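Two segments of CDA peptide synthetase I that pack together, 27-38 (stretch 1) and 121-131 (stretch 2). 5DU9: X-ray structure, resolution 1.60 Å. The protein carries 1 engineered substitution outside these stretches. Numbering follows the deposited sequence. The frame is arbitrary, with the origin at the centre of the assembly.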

# COMPACT_ATOMS: atom_id res chain seq x y z
N PRO A 27 6.53 -20.56 5.89
CA PRO A 27 5.98 -20.31 7.23
C PRO A 27 6.84 -19.42 8.12
O PRO A 27 6.29 -18.64 8.90
CB PRO A 27 5.84 -21.71 7.83
CG PRO A 27 6.59 -22.63 6.93
CD PRO A 27 6.61 -21.99 5.58
N ARG A 28 8.16 -19.53 8.01
CA ARG A 28 9.07 -18.77 8.87
C ARG A 28 9.57 -17.50 8.19
O ARG A 28 10.42 -16.80 8.73
CB ARG A 28 10.25 -19.65 9.29
CG ARG A 28 9.86 -20.85 10.13
N GLY A 29 9.03 -17.20 7.01
CA GLY A 29 9.48 -16.06 6.24
C GLY A 29 8.88 -14.75 6.73
O GLY A 29 7.89 -14.74 7.47
N ALA A 30 9.49 -13.64 6.31
CA ALA A 30 9.03 -12.31 6.69
C ALA A 30 8.59 -11.52 5.47
O ALA A 30 8.51 -10.29 5.50
CB ALA A 30 10.13 -11.57 7.43
N HIS A 31 8.27 -12.22 4.39
CA HIS A 31 8.00 -11.57 3.12
C HIS A 31 6.71 -10.76 3.12
O HIS A 31 6.53 -9.91 2.25
CB HIS A 31 7.97 -12.60 1.99
CG HIS A 31 9.30 -13.22 1.72
ND1 HIS A 31 10.42 -12.47 1.42
CD2 HIS A 31 9.70 -14.51 1.72
CE1 HIS A 31 11.45 -13.28 1.23
NE2 HIS A 31 11.04 -14.52 1.41
N TYR A 32 5.82 -11.02 4.07
CA TYR A 32 4.59 -10.24 4.18
C TYR A 32 4.65 -9.24 5.34
O TYR A 32 3.63 -8.73 5.79
CB TYR A 32 3.38 -11.19 4.30
CG TYR A 32 3.02 -11.75 2.94
CD1 TYR A 32 3.65 -12.89 2.44
CD2 TYR A 32 2.08 -11.12 2.14
CE1 TYR A 32 3.34 -13.39 1.19
CE2 TYR A 32 1.76 -11.62 0.89
CZ TYR A 32 2.39 -12.75 0.42
OH TYR A 32 2.08 -13.24 -0.83
N ARG A 33 5.87 -8.94 5.80
CA ARG A 33 6.09 -7.78 6.65
C ARG A 33 6.07 -6.52 5.80
O ARG A 33 6.82 -6.41 4.82
CB ARG A 33 7.43 -7.85 7.39
CG ARG A 33 7.57 -8.96 8.44
CD ARG A 33 6.72 -8.71 9.68
NE ARG A 33 6.83 -7.35 10.22
CZ ARG A 33 7.60 -6.97 11.24
NH1 ARG A 33 8.37 -7.84 11.88
NH2 ARG A 33 7.59 -5.71 11.63
N THR A 34 5.23 -5.57 6.18
CA THR A 34 5.12 -4.30 5.48
C THR A 34 5.30 -3.17 6.47
O THR A 34 5.36 -3.39 7.68
CB THR A 34 3.77 -4.17 4.76
OG1 THR A 34 2.71 -4.37 5.71
CG2 THR A 34 3.65 -5.20 3.67
N GLY A 35 5.39 -1.94 5.97
CA GLY A 35 5.57 -0.83 6.87
C GLY A 35 5.50 0.54 6.23
O GLY A 35 5.56 0.69 5.01
N SER A 36 5.37 1.54 7.09
CA SER A 36 5.41 2.93 6.69
C SER A 36 5.96 3.70 7.87
O SER A 36 6.20 3.12 8.93
CB SER A 36 4.04 3.45 6.29
OG SER A 36 3.16 3.46 7.41
N CYS A 37 6.14 5.00 7.71
CA CYS A 37 6.53 5.84 8.83
C CYS A 37 5.99 7.25 8.67
O CYS A 37 5.53 7.62 7.59
CB CYS A 37 8.05 5.87 8.98
SG CYS A 37 8.94 6.67 7.63
N LEU A 38 6.02 8.01 9.76
CA LEU A 38 5.71 9.43 9.75
C LEU A 38 6.98 10.22 10.00
O LEU A 38 7.67 9.99 10.99
CB LEU A 38 4.67 9.80 10.81
CG LEU A 38 3.25 9.25 10.72
CD1 LEU A 38 2.45 9.77 11.91
CD2 LEU A 38 2.58 9.65 9.41
N TRP A 121 17.44 0.44 10.80
CA TRP A 121 16.69 -0.18 11.89
C TRP A 121 15.36 -0.73 11.38
O TRP A 121 14.97 -1.85 11.72
CB TRP A 121 16.43 0.82 13.01
CG TRP A 121 16.02 0.17 14.30
CD1 TRP A 121 16.82 -0.09 15.37
CD2 TRP A 121 14.72 -0.30 14.65
NE1 TRP A 121 16.10 -0.70 16.37
CE2 TRP A 121 14.80 -0.84 15.95
CE3 TRP A 121 13.48 -0.32 13.99
CZ2 TRP A 121 13.70 -1.39 16.60
CZ3 TRP A 121 12.40 -0.87 14.64
CH2 TRP A 121 12.51 -1.40 15.93
N MET A 122 14.67 0.06 10.56
CA MET A 122 13.38 -0.35 10.03
C MET A 122 13.53 -1.54 9.08
O MET A 122 12.71 -2.45 9.09
CB MET A 122 12.71 0.83 9.31
CG MET A 122 12.29 1.96 10.24
SD MET A 122 11.39 3.29 9.43
CE MET A 122 12.69 4.06 8.48
N ASP A 123 14.59 -1.53 8.28
CA ASP A 123 14.84 -2.63 7.35
C ASP A 123 15.09 -3.94 8.10
O ASP A 123 14.61 -5.00 7.69
CB ASP A 123 16.05 -2.32 6.46
CG ASP A 123 15.76 -1.23 5.45
OD1 ASP A 123 14.57 -0.98 5.16
OD2 ASP A 123 16.73 -0.62 4.94
N ARG A 124 15.83 -3.86 9.20
CA ARG A 124 16.11 -5.04 10.00
C ARG A 124 14.86 -5.52 10.73
O ARG A 124 14.65 -6.72 10.91
CB ARG A 124 17.25 -4.75 10.98
CG ARG A 124 18.58 -4.53 10.28
CD ARG A 124 19.64 -3.99 11.22
NE ARG A 124 20.09 -5.00 12.18
CZ ARG A 124 21.05 -5.89 11.95
NH1 ARG A 124 21.67 -5.93 10.78
NH2 ARG A 124 21.38 -6.77 12.89
N ASP A 125 14.01 -4.59 11.14
CA ASP A 125 12.76 -4.96 11.78
C ASP A 125 11.85 -5.67 10.78
O ASP A 125 11.25 -6.70 11.09
CB ASP A 125 12.05 -3.74 12.36
CG ASP A 125 10.77 -4.11 13.09
OD1 ASP A 125 10.85 -4.43 14.30
OD2 ASP A 125 9.69 -4.10 12.46
N ARG A 126 11.76 -5.10 9.58
CA ARG A 126 10.91 -5.64 8.53
C ARG A 126 11.32 -7.05 8.13
O ARG A 126 10.52 -7.82 7.60
CB ARG A 126 10.93 -4.70 7.31
CG ARG A 126 10.58 -5.34 5.97
CD ARG A 126 10.32 -4.29 4.89
NE ARG A 126 11.55 -3.74 4.31
CZ ARG A 126 11.97 -3.93 3.05
NH1 ARG A 126 11.26 -4.67 2.20
NH2 ARG A 126 13.10 -3.38 2.64
N ALA A 127 12.57 -7.40 8.41
CA ALA A 127 13.10 -8.72 8.10
C ALA A 127 12.80 -9.74 9.20
O ALA A 127 13.14 -10.92 9.08
CB ALA A 127 14.60 -8.64 7.86
N THR A 128 12.17 -9.28 10.28
CA THR A 128 11.88 -10.14 11.43
C THR A 128 10.52 -10.82 11.29
O THR A 128 9.50 -10.14 11.21
CB THR A 128 11.91 -9.32 12.74
OG1 THR A 128 13.17 -8.67 12.88
CG2 THR A 128 11.68 -10.23 13.94
N PRO A 129 10.50 -12.16 11.26
CA PRO A 129 9.20 -12.83 11.15
C PRO A 129 8.30 -12.58 12.35
O PRO A 129 8.78 -12.53 13.48
CB PRO A 129 9.57 -14.32 11.05
CG PRO A 129 11.01 -14.35 10.69
CD PRO A 129 11.61 -13.13 11.31
N LEU A 130 7.00 -12.44 12.10
CA LEU A 130 6.00 -12.34 13.16
C LEU A 130 5.05 -13.54 13.08
O LEU A 130 4.17 -13.56 12.23
CB LEU A 130 5.19 -11.05 13.04
CG LEU A 130 5.90 -9.73 13.35
CD1 LEU A 130 4.99 -8.57 12.98
CD2 LEU A 130 6.29 -9.66 14.82
N PRO A 131 5.24 -14.53 13.97
CA PRO A 131 4.34 -15.69 13.98
C PRO A 131 2.88 -15.27 14.17
O PRO A 131 2.59 -14.46 15.04
CB PRO A 131 4.83 -16.51 15.18
CG PRO A 131 6.25 -16.10 15.36
CD PRO A 131 6.30 -14.65 14.98
O HOH W 1 6.18 -12.70 9.26
O HOH W 2 11.27 -8.68 4.85
O HOH W 3 9.50 -6.75 14.38

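This is a small, largely polar contact organised around one buried arginine, R33, which reaches from the first residue of a strand to a helix and the loop that follows it, with modest apolar packing at its two ends. The two stretches bury 487 Å² between them, both sides summed, and R33 has far more of its surface covered by the other stretch than any other residue.

The strand, residues 33-38, and the helix that includes residues 121-125 run roughly antiparallel, at 153° between their N-to-C directions, and their axes come no closer than 9.0 Å. That spacing leaves room for a long side chain. R33 points its CA-to-CB bond toward the other stretch, and its first three chi angles are all m, so the side chain is bent rather than extended.

Its guanidinium is well suited to the place because it can donate in several directions from one flat group. NH2 of R33 donates to OD2 of D125 at 2.8 Å, a hydrogen bond that is also a salt bridge, so the buried positive charge meets a carboxylate. The CA-to-CB bond of D125 points sideways, but its t rotamer brings the carboxylate nearer to the arginine. NH1 of R33 donates to the backbone O of T128 at 2.6 Å, and this carbonyl lies at the edge of the guanidinium, near its plane, where a donor N-H can reach it. By contrast, NH1 of R33 lies 3.2 Å from O of D125 without a hydrogen bond, because the angle is poor: that carbonyl sits over a face of the group. CA of R126 lies over the same face, and CG of L130 covers the opposite one, 3.4 Å from NH1 of R33. A leucine suits this position, since the face of a guanidinium offers no N-H and can pack against aliphatic carbon. Water 3 adds a bridge, accepting from NH1 of R33 at 3.0 Å and donating to OD1 of D125 at 2.7 Å.

Before the strand, a type I turn from A30 to R33, with N of R33 bonded to O of A30 at 3.0 Å, brings the chain close to the loop after the helix. The CA atoms of A30 and P129 are 4.5 Å apart, an approach suited to a small residue. CB of A30 points toward the other stretch and lies 3.5 Å from O of A127, while it meets CG of P129 at 4.4 Å as an apolar contact. Waters join the backbones here: water 1 donates to O of G29 at 3.2 Å and accepts from N of L130 at 3.0 Å, and water 2 donates to O of A30 at 3.3 Å and to O of R126 at 3.0 Å.

Farther along the strand, the contact becomes apolar and looser. CB of C37 lies 4.2 Å from SD of M122, both buried, where the long, flexible methionine spans the gap from the helix.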